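Local structure of actin depolymerization factor 2 (Plasmodium berghei, 2XFA) at residues I59-I63 / I75-P80; R91-W97 / I124-I130; F96-G100 / T131-F137. The protein binds actin and probably promotes the turnover of actin filaments in the malaria parasite. One frame throughout, in Å; residues are numbered along the deposited sequence.

Interaction 1: I59-I63 / I75-P80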
loop_
_atom_site.group_PDB
_atom_site.type_symbol
_atom_site.label_atom_id
_atom_site.label_comp_id
_atom_site.label_asym_id
_atom_site.label_seq_id
_atom_site.Cartn_x
_atom_site.Cartn_y
_atom_site.Cartn_z
ATOM N N ILE A 59 5.965 -11.392 1.126
ATOM C CA ILE A 59 5.816 -10.029 0.661
ATOM C C ILE A 59 5.275 -9.130 1.790
ATOM O O ILE A 59 5.736 -8.012 1.971
ATOM C CB ILE A 59 5.034 -9.945 -0.676
ATOM C CG1 ILE A 59 4.910 -8.502 -1.134
ATOM C CG2 ILE A 59 3.658 -10.544 -0.542
ATOM C CD1 ILE A 59 3.696 -7.855 -0.617
ATOM N N ILE A 60 4.304 -9.642 2.538
ATOM C CA ILE A 60 3.736 -8.984 3.706
ATOM C C ILE A 60 4.838 -8.692 4.750
ATOM O O ILE A 60 4.885 -7.602 5.322
ATOM C CB ILE A 60 2.643 -9.868 4.344
ATOM C CG1 ILE A 60 1.419 -9.974 3.420
ATOM C CG2 ILE A 60 2.240 -9.349 5.717
ATOM C CD1 ILE A 60 0.501 -11.144 3.779
ATOM N N MET A 61 5.747 -9.644 4.943
ATOM C CA MET A 61 6.878 -9.433 5.856
ATOM C C MET A 61 7.767 -8.284 5.389
ATOM O O MET A 61 8.150 -7.409 6.183
ATOM C CB MET A 61 7.679 -10.719 6.015
ATOM C CG MET A 61 8.880 -10.601 6.917
ATOM S SD MET A 61 9.922 -12.059 6.749
ATOM C CE MET A 61 10.292 -12.007 4.996
ATOM N N ARG A 62 8.085 -8.273 4.097
ATOM C CA ARG A 62 8.922 -7.213 3.537
ATOM C C ARG A 62 8.263 -5.839 3.644
ATOM O O ARG A 62 8.912 -4.849 3.951
ATOM C CB ARG A 62 9.228 -7.515 2.074
ATOM C CG ARG A 62 9.972 -8.826 1.865
ATOM C CD ARG A 62 11.456 -8.616 1.836
ATOM N NE ARG A 62 11.920 -8.255 0.503
ATOM C CZ ARG A 62 12.543 -9.091 -0.323
ATOM N NH1 ARG A 62 12.780 -10.350 0.040
ATOM N NH2 ARG A 62 12.931 -8.666 -1.515
ATOM N N ILE A 63 6.965 -5.775 3.381
ATOM C CA ILE A 63 6.257 -4.512 3.516
ATOM C C ILE A 63 6.296 -4.047 4.951
ATOM O O ILE A 63 6.556 -2.889 5.215
ATOM C CB ILE A 63 4.787 -4.617 3.091
ATOM C CG1 ILE A 63 4.691 -4.941 1.606
ATOM C CG2 ILE A 63 4.072 -3.319 3.370
ATOM C CD1 ILE A 63 3.251 -5.181 1.147
ATOM N N ILE A 75 0.267 1.823 0.680
ATOM C CA ILE A 75 1.018 0.773 0.035
ATOM C C ILE A 75 0.198 0.194 -1.127
ATOM O O ILE A 75 -0.990 -0.094 -0.973
ATOM C CB ILE A 75 1.347 -0.356 1.050
ATOM C CG1 ILE A 75 2.063 0.230 2.286
ATOM C CG2 ILE A 75 2.179 -1.444 0.409
ATOM C CD1 ILE A 75 1.188 0.201 3.522
ATOM N N ILE A 76 0.833 0.062 -2.282
ATOM C CA ILE A 76 0.282 -0.730 -3.356
ATOM C C ILE A 76 1.131 -2.000 -3.508
ATOM O O ILE A 76 2.348 -1.913 -3.647
ATOM C CB ILE A 76 0.232 0.070 -4.677
ATOM C CG1 ILE A 76 -0.671 1.294 -4.506
ATOM C CG2 ILE A 76 -0.308 -0.805 -5.813
ATOM C CD1 ILE A 76 -0.676 2.214 -5.695
ATOM N N ALA A 77 0.477 -3.161 -3.496
ATOM C CA ALA A 77 1.151 -4.446 -3.568
ATOM C C ALA A 77 0.483 -5.369 -4.579
ATOM O O ALA A 77 -0.729 -5.516 -4.581
ATOM C CB ALA A 77 1.128 -5.110 -2.224
ATOM N N ASP A 78 1.290 -6.017 -5.409
ATOM C CA ASP A 78 0.810 -7.059 -6.321
ATOM C C ASP A 78 0.877 -8.404 -5.600
ATOM O O ASP A 78 1.928 -9.038 -5.558
ATOM C CB ASP A 78 1.688 -7.082 -7.561
ATOM C CG ASP A 78 0.953 -7.566 -8.796
ATOM O OD1 ASP A 78 -0.269 -7.835 -8.718
ATOM O OD2 ASP A 78 1.610 -7.667 -9.855
ATOM N N MET A 79 -0.235 -8.816 -5.000
ATOM C CA MET A 79 -0.265 -10.005 -4.153
ATOM C C MET A 79 -0.497 -11.282 -4.948
ATOM O O MET A 79 -1.455 -11.371 -5.707
ATOM C CB MET A 79 -1.370 -9.862 -3.110
ATOM C CG MET A 79 -1.192 -8.662 -2.206
ATOM S SD MET A 79 0.391 -8.782 -1.350
ATOM C CE MET A 79 0.039 -7.803 0.107
ATOM N N PRO A 80 0.376 -12.285 -4.764
ATOM C CA PRO A 80 0.233 -13.574 -5.448
ATOM C C PRO A 80 -0.831 -14.418 -4.769
ATOM O O PRO A 80 -0.559 -15.021 -3.732
ATOM C CB PRO A 80 1.611 -14.233 -5.263
ATOM C CG PRO A 80 2.496 -13.191 -4.596
ATOM C CD PRO A 80 1.576 -12.240 -3.915
#
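One turn of the helix 56-65 packs lengthwise on the strand 73-81, a helix-on-sheet layer of the ADF-homology fold. The short axes run nearly antiparallel, at 162°, and approach to 10.5 Å, a separation bridged entirely by apolar side chains. Ile59 opens the contact with its CA-to-CB bond directed at the strand. Its CD1 lies 3.5 Å from Met79 SD and 4.1 Å from Ala77 CB, while its CG2 reaches Pro80 CD at 4.3 Å. Ile60, one residue on, sets off sideways, but its CG1 still comes within 4.2 Å of Met79 CE; the same side chain also packs on Leu141 of the helix 137-146. Met61 and Arg62 are out of reach of the strand; Arg62 is salt-bridged to Glu48 and lies against Tyr31 of strand 31-37. Ile63 completes the turn, its N bonded to Ile59 O at 2.9 Å, and so returns to the strand. Its CD1 sits 4.0 Å from both Ile75 CG2 and Ala77 CB, and 4.3 Å from Met79 CE. On the strand, alternation directs Ile75 and Ala77 at the helix and turns Ile76 away, while Met79 starts sideways and folds its thioether over to Ile59 and Ile60. The small Ala77 receives the CD1 tips of Ile59 and Ile63. With every touching residue buried and no polar pair between the segments, the contact depends on shape complementarity and exclusion of water, and the strand's backbone polar groups are left to pair with its neighbours in the sheet.

Interaction 2: R91-W97 / I124-I130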
loop_
_atom_site.group_PDB
_atom_site.type_symbol
_atom_site.label_atom_id
_atom_site.label_comp_id
_atom_site.label_asym_id
_atom_site.label_seq_id
_atom_site.Cartn_x
_atom_site.Cartn_y
_atom_site.Cartn_z
ATOM N N ARG A 91 -3.154 -10.122 -7.699
ATOM C CA ARG A 91 -4.207 -9.130 -7.410
ATOM C C ARG A 91 -3.582 -7.866 -6.835
ATOM O O ARG A 91 -2.681 -7.937 -5.999
ATOM C CB ARG A 91 -5.215 -9.669 -6.389
ATOM C CG ARG A 91 -6.025 -10.908 -6.830
ATOM C CD ARG A 91 -6.140 -10.957 -8.332
ATOM N NE ARG A 91 -7.318 -11.697 -8.788
ATOM C CZ ARG A 91 -7.601 -11.931 -10.066
ATOM N NH1 ARG A 91 -6.784 -11.497 -11.017
ATOM N NH2 ARG A 91 -8.695 -12.604 -10.393
ATOM N N ILE A 92 -4.074 -6.709 -7.249
ATOM C CA ILE A 92 -3.505 -5.466 -6.757
ATOM C C ILE A 92 -4.259 -4.991 -5.533
ATOM O O ILE A 92 -5.456 -4.736 -5.602
ATOM C CB ILE A 92 -3.512 -4.372 -7.817
ATOM C CG1 ILE A 92 -2.623 -4.771 -8.996
ATOM C CG2 ILE A 92 -2.998 -3.071 -7.213
ATOM C CD1 ILE A 92 -2.854 -3.899 -10.215
ATOM N N TYR A 93 -3.570 -4.920 -4.400
ATOM C CA TYR A 93 -4.185 -4.422 -3.172
ATOM C C TYR A 93 -3.685 -3.014 -2.916
ATOM O O TYR A 93 -2.523 -2.723 -3.148
ATOM C CB TYR A 93 -3.816 -5.313 -1.985
ATOM C CG TYR A 93 -4.648 -6.564 -1.932
ATOM C CD1 TYR A 93 -5.708 -6.684 -1.034
ATOM C CD2 TYR A 93 -4.424 -7.601 -2.826
ATOM C CE1 TYR A 93 -6.495 -7.834 -1.002
ATOM C CE2 TYR A 93 -5.208 -8.750 -2.809
ATOM C CZ TYR A 93 -6.236 -8.865 -1.896
ATOM O OH TYR A 93 -7.001 -10.012 -1.888
ATOM N N PHE A 94 -4.552 -2.158 -2.401
ATOM C CA PHE A 94 -4.142 -0.836 -1.969
ATOM C C PHE A 94 -4.339 -0.820 -0.452
ATOM O O PHE A 94 -5.397 -1.188 0.032
ATOM C CB PHE A 94 -5.010 0.240 -2.614
ATOM C CG PHE A 94 -4.672 1.627 -2.173
ATOM C CD1 PHE A 94 -3.805 2.407 -2.920
ATOM C CD2 PHE A 94 -5.196 2.145 -1.002
ATOM C CE1 PHE A 94 -3.482 3.703 -2.521
ATOM C CE2 PHE A 94 -4.873 3.441 -0.585
ATOM C CZ PHE A 94 -4.017 4.220 -1.343
ATOM N N ILE A 95 -3.316 -0.428 0.296
ATOM C CA ILE A 95 -3.407 -0.515 1.746
ATOM C C ILE A 95 -3.098 0.836 2.334
ATOM O O ILE A 95 -2.087 1.446 2.010
ATOM C CB ILE A 95 -2.397 -1.533 2.299
ATOM C CG1 ILE A 95 -2.653 -2.904 1.673
ATOM C CG2 ILE A 95 -2.430 -1.575 3.840
ATOM C CD1 ILE A 95 -1.419 -3.815 1.717
ATOM N N PHE A 96 -3.995 1.313 3.175
ATOM C CA PHE A 96 -3.762 2.538 3.900
ATOM C C PHE A 96 -3.364 2.141 5.323
ATOM O O PHE A 96 -4.199 1.701 6.134
ATOM C CB PHE A 96 -5.005 3.426 3.880
ATOM C CG PHE A 96 -4.904 4.662 4.743
ATOM C CD1 PHE A 96 -3.665 5.238 5.042
ATOM C CD2 PHE A 96 -6.055 5.260 5.235
ATOM C CE1 PHE A 96 -3.595 6.374 5.837
ATOM C CE2 PHE A 96 -5.990 6.395 6.034
ATOM C CZ PHE A 96 -4.775 6.961 6.332
ATOM N N TRP A 97 -2.072 2.274 5.591
ATOM C CA TRP A 97 -1.497 2.026 6.925
ATOM C C TRP A 97 -1.623 3.286 7.749
ATOM O O TRP A 97 -1.031 4.328 7.422
ATOM C CB TRP A 97 -0.036 1.673 6.780
ATOM C CG TRP A 97 0.750 1.549 8.081
ATOM C CD1 TRP A 97 1.892 2.228 8.395
ATOM C CD2 TRP A 97 0.473 0.700 9.209
ATOM N NE1 TRP A 97 2.360 1.845 9.650
ATOM C CE2 TRP A 97 1.503 0.924 10.176
ATOM C CE3 TRP A 97 -0.521 -0.231 9.496
ATOM C CZ2 TRP A 97 1.551 0.248 11.408
ATOM C CZ3 TRP A 97 -0.488 -0.889 10.722
ATOM C CH2 TRP A 97 0.543 -0.641 11.665
ATOM N N ILE A 124 -7.320 -1.611 -9.045
ATOM C CA ILE A 124 -7.248 -2.138 -7.669
ATOM C C ILE A 124 -8.254 -3.252 -7.386
ATOM O O ILE A 124 -9.469 -3.095 -7.573
ATOM C CB ILE A 124 -7.465 -1.045 -6.618
ATOM C CG1 ILE A 124 -6.383 0.025 -6.744
ATOM C CG2 ILE A 124 -7.472 -1.643 -5.196
ATOM C CD1 ILE A 124 -6.649 1.224 -5.851
ATOM N N PHE A 125 -7.739 -4.380 -6.911
ATOM C CA PHE A 125 -8.567 -5.524 -6.551
ATOM C C PHE A 125 -9.270 -5.260 -5.232
ATOM O O PHE A 125 -10.442 -5.560 -5.081
ATOM C CB PHE A 125 -7.726 -6.789 -6.460
ATOM C CG PHE A 125 -8.523 -8.023 -6.233
ATOM C CD1 PHE A 125 -9.038 -8.733 -7.308
ATOM C CD2 PHE A 125 -8.758 -8.484 -4.954
ATOM C CE1 PHE A 125 -9.781 -9.864 -7.118
ATOM C CE2 PHE A 125 -9.506 -9.627 -4.753
ATOM C CZ PHE A 125 -10.024 -10.316 -5.840
ATOM N N LYS A 126 -8.563 -4.682 -4.271
ATOM C CA LYS A 126 -9.206 -4.319 -3.015
ATOM C C LYS A 126 -8.443 -3.220 -2.301
ATOM O O LYS A 126 -7.212 -3.198 -2.293
ATOM C CB LYS A 126 -9.343 -5.532 -2.097
ATOM C CG LYS A 126 -10.296 -5.298 -0.958
ATOM C CD LYS A 126 -10.745 -6.614 -0.378
ATOM C CE LYS A 126 -11.944 -6.443 0.525
ATOM N NZ LYS A 126 -12.269 -7.718 1.228
ATOM N N SER A 127 -9.193 -2.295 -1.723
ATOM C CA SER A 127 -8.604 -1.219 -0.945
ATOM C C SER A 127 -8.848 -1.518 0.538
ATOM O O SER A 127 -9.962 -1.895 0.919
ATOM C CB SER A 127 -9.245 0.099 -1.343
ATOM O OG SER A 127 -8.671 1.146 -0.587
ATOM N N LEU A 128 -7.811 -1.366 1.362
ATOM C CA LEU A 128 -7.860 -1.762 2.773
ATOM C C LEU A 128 -7.376 -0.643 3.673
ATOM O O LEU A 128 -6.493 0.100 3.318
ATOM C CB LEU A 128 -6.922 -2.950 3.024
ATOM C CG LEU A 128 -7.084 -4.207 2.174
ATOM C CD1 LEU A 128 -6.048 -5.253 2.531
ATOM C CD2 LEU A 128 -8.471 -4.738 2.398
ATOM N N GLU A 129 -7.941 -0.555 4.860
ATOM C CA GLU A 129 -7.406 0.324 5.870
ATOM C C GLU A 129 -7.040 -0.538 7.072
ATOM O O GLU A 129 -7.873 -1.332 7.552
ATOM C CB GLU A 129 -8.421 1.401 6.256
ATOM C CG GLU A 129 -7.888 2.422 7.282
ATOM C CD GLU A 129 -8.951 3.441 7.699
ATOM O OE1 GLU A 129 -9.563 4.075 6.805
ATOM O OE2 GLU A 129 -9.176 3.606 8.919
ATOM N N ILE A 130 -5.795 -0.388 7.512
ATOM C CA ILE A 130 -5.255 -1.086 8.677
ATOM C C ILE A 130 -4.724 -0.081 9.708
ATOM O O ILE A 130 -3.880 0.760 9.419
ATOM C CB ILE A 130 -4.114 -2.032 8.282
ATOM C CG1 ILE A 130 -4.608 -3.061 7.266
ATOM C CG2 ILE A 130 -3.558 -2.742 9.515
ATOM C CD1 ILE A 130 -3.558 -4.095 6.895
#
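Strands 89-97 and 126-130 run side by side and parallel, at 20°, forming one edge of the central sheet as the two strands of a right-handed beta-alpha-beta crossover through the helix 104-118. Their ladder alternates regularly: Phe94 N donates to Lys126 O (2.9 Å), Leu128 N to Phe94 O (2.8 Å), Phe96 N to Leu128 O (2.8 Å) and Ile130 N to Phe96 O (3.0 Å). At its start Ile92 O accepts from Phe125 N at 2.7 Å and, weakly, from Lys126 N at 3.4 Å. The intervening residues of 91-97 turn their backbone groups to the other neighbour, Tyr93 pairing with Ala77 and Ile95 with Ile75. Three side-chain polar groups find partners outside the pair: Lys126 in the C-terminal carboxylate of Thr148, Ser127 OG in Lys114, and Trp97 NE1 in Lys68 O. Around this ladder, Tyr93, Ile95, Leu128 and Ile130 share the face covered by the helix 137-146, with Leu128 CD1 3.9 Å from Tyr93 CD1. At the start of the ladder, Arg91 CG makes a CH-pi contact 3.8 Å from the Phe125 ring centroid. Backbone pairing thus fixes the register, while apolar side chains of both strands pack on the helix 137-146; toward the helix 104-118, Phe94 and Phe96 of the inner strand supply the apolar surface and the edge strand carries Ser127 and Glu129.

Interaction 3: F96-G100 / T131-F137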
loop_
_atom_site.group_PDB
_atom_site.type_symbol
_atom_site.label_atom_id
_atom_site.label_comp_id
_atom_site.label_asym_id
_atom_site.label_seq_id
_atom_site.Cartn_x
_atom_site.Cartn_y
_atom_site.Cartn_z
ATOM N N PHE A 96 -3.995 1.313 3.175
ATOM C CA PHE A 96 -3.762 2.538 3.900
ATOM C C PHE A 96 -3.364 2.141 5.323
ATOM O O PHE A 96 -4.199 1.701 6.134
ATOM C CB PHE A 96 -5.005 3.426 3.880
ATOM C CG PHE A 96 -4.904 4.662 4.743
ATOM C CD1 PHE A 96 -3.665 5.238 5.042
ATOM C CD2 PHE A 96 -6.055 5.260 5.235
ATOM C CE1 PHE A 96 -3.595 6.374 5.837
ATOM C CE2 PHE A 96 -5.990 6.395 6.034
ATOM C CZ PHE A 96 -4.775 6.961 6.332
ATOM N N TRP A 97 -2.072 2.274 5.591
ATOM C CA TRP A 97 -1.497 2.026 6.925
ATOM C C TRP A 97 -1.623 3.286 7.749
ATOM O O TRP A 97 -1.031 4.328 7.422
ATOM C CB TRP A 97 -0.036 1.673 6.780
ATOM C CG TRP A 97 0.750 1.549 8.081
ATOM C CD1 TRP A 97 1.892 2.228 8.395
ATOM C CD2 TRP A 97 0.473 0.700 9.209
ATOM N NE1 TRP A 97 2.360 1.845 9.650
ATOM C CE2 TRP A 97 1.503 0.924 10.176
ATOM C CE3 TRP A 97 -0.521 -0.231 9.496
ATOM C CZ2 TRP A 97 1.551 0.248 11.408
ATOM C CZ3 TRP A 97 -0.488 -0.889 10.722
ATOM C CH2 TRP A 97 0.543 -0.641 11.665
ATOM N N SER A 98 -2.432 3.197 8.793
ATOM C CA SER A 98 -2.696 4.330 9.644
ATOM C C SER A 98 -2.640 3.924 11.111
ATOM O O SER A 98 -3.676 3.651 11.716
ATOM C CB SER A 98 -4.077 4.921 9.314
ATOM O OG SER A 98 -4.308 6.115 10.040
ATOM N N PRO A 99 -1.426 3.888 11.695
ATOM C CA PRO A 99 -1.269 3.400 13.075
ATOM C C PRO A 99 -1.679 4.423 14.114
ATOM O O PRO A 99 -1.695 5.629 13.853
ATOM C CB PRO A 99 0.243 3.102 13.192
ATOM C CG PRO A 99 0.890 4.023 12.254
ATOM C CD PRO A 99 -0.136 4.268 11.091
ATOM N N GLY A 100 -1.997 3.925 15.301
ATOM C CA GLY A 100 -2.489 4.756 16.381
ATOM C C GLY A 100 -1.512 5.778 16.919
ATOM O O GLY A 100 -1.938 6.830 17.401
ATOM N N THR A 131 -5.219 -0.197 10.930
ATOM C CA THR A 131 -4.925 0.775 11.961
ATOM C C THR A 131 -4.447 0.076 13.250
ATOM O O THR A 131 -4.391 0.682 14.317
ATOM C CB THR A 131 -6.196 1.578 12.253
ATOM O OG1 THR A 131 -5.914 2.615 13.200
ATOM C CG2 THR A 131 -7.294 0.650 12.777
ATOM N N CYS A 132 -4.119 -1.205 13.154
ATOM C CA CYS A 132 -3.706 -1.959 14.335
ATOM C C CYS A 132 -2.307 -1.515 14.785
ATOM O O CYS A 132 -1.769 -0.521 14.279
ATOM C CB CYS A 132 -3.746 -3.468 14.055
ATOM S SG CYS A 132 -2.734 -3.969 12.633
ATOM N N ASP A 133 -1.742 -2.216 15.762
ATOM C CA ASP A 133 -0.342 -1.991 16.135
ATOM C C ASP A 133 0.553 -2.687 15.114
ATOM O O ASP A 133 0.183 -3.735 14.554
ATOM C CB ASP A 133 -0.036 -2.536 17.546
ATOM C CG ASP A 133 1.356 -2.109 18.039
ATOM O OD1 ASP A 133 2.334 -2.851 17.807
ATOM O OD2 ASP A 133 1.471 -1.009 18.614
ATOM N N ILE A 134 1.746 -2.135 14.895
ATOM C CA ILE A 134 2.696 -2.733 13.973
ATOM C C ILE A 134 2.911 -4.237 14.251
ATOM O O ILE A 134 3.159 -4.984 13.313
ATOM C CB ILE A 134 4.065 -2.042 14.000
ATOM C CG1 ILE A 134 4.948 -2.615 12.898
ATOM C CG2 ILE A 134 4.778 -2.279 15.345
ATOM C CD1 ILE A 134 4.459 -2.310 11.523
ATOM N N ASN A 135 2.856 -4.654 15.527
ATOM C CA ASN A 135 2.966 -6.071 15.909
ATOM C C ASN A 135 1.915 -7.017 15.311
ATOM O O ASN A 135 2.131 -8.234 15.248
ATOM C CB ASN A 135 2.899 -6.230 17.431
ATOM C CG ASN A 135 4.147 -5.737 18.107
ATOM O OD1 ASN A 135 5.186 -5.555 17.462
ATOM N ND2 ASN A 135 4.058 -5.505 19.406
ATOM N N GLU A 136 0.765 -6.479 14.912
ATOM C CA GLU A 136 -0.282 -7.333 14.344
ATOM C C GLU A 136 -0.490 -7.074 12.855
ATOM O O GLU A 136 -1.266 -7.766 12.220
ATOM C CB GLU A 136 -1.606 -7.183 15.093
ATOM C CG GLU A 136 -1.567 -7.661 16.523
ATOM C CD GLU A 136 -1.723 -6.521 17.503
ATOM O OE1 GLU A 136 -0.870 -6.402 18.410
ATOM O OE2 GLU A 136 -2.688 -5.735 17.357
ATOM N N PHE A 137 0.226 -6.093 12.307
ATOM C CA PHE A 137 0.111 -5.784 10.886
ATOM C C PHE A 137 0.051 -7.084 10.057
ATOM O O PHE A 137 -0.893 -7.335 9.331
ATOM C CB PHE A 137 1.273 -4.899 10.418
ATOM C CG PHE A 137 1.213 -4.544 8.940
ATOM C CD1 PHE A 137 1.934 -5.264 8.003
ATOM C CD2 PHE A 137 0.410 -3.506 8.497
ATOM C CE1 PHE A 137 1.870 -4.951 6.637
ATOM C CE2 PHE A 137 0.334 -3.187 7.133
ATOM C CZ PHE A 137 1.078 -3.913 6.208
#
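Beyond the last parallel pairing of the ADF-homology sheet, the chain leaves strand 89-97 at Ser98 and the strand 126-130 at Thr131, and the two backbones part after a closest CA-CA approach of 4.6 Å between Pro99 and Thr131. Thr131 CA lies 3.1 Å from Ser98 O in a CA-H...O contact, and the same carbonyl accepts a hydrogen bond from Thr131 OG1 at 2.9 Å. Farther on, an Asx turn bends the chain into the helix 137-146, with Asn135 N bonded to Asp133 OD1 at 3.0 Å; Asp133 OD2 is held by Asn69. The indole of Trp97 lies against the 132-134 backbone, its edge near Ile134 N. Trp97 CH2 lies 3.5 Å from Cys132 O, CZ2 touches Ile134 CD1 at 3.9 Å, and NE1 donates to Lys68 O. Phe137, directed at the indole, makes a T-shaped pair with it: the phenyl edge meets the face of the six-membered ring, planes at 85° and centroids 5.2 Å apart, with Phe137 CD2 3.5 Å from Trp97 CE3.

How the interactions relate
From the N terminus, interaction 1 comes first and closes the short connection between the helix 56-65 and the strand 73-81, in series before the other two. Strand 89-97 follows, pairs antiparallel with 73-81 and opens both later contacts. Interaction 2 closes the crossover through the helix 104-118; interaction 3 shares Phe96 and Trp97 with it but opens and closes a few residues later, so the two overlap and neither nests inside the other. Backbone bonds join them in a row: Ile75 O to Ile95 N at 2.7 Å, Ile130 O to Ser98 N at 2.9 Å. Phe137 reaches back to Ile63, its CZ 4.2 Å from Ile63 CG2, so the two helices on this face meet over the sheet.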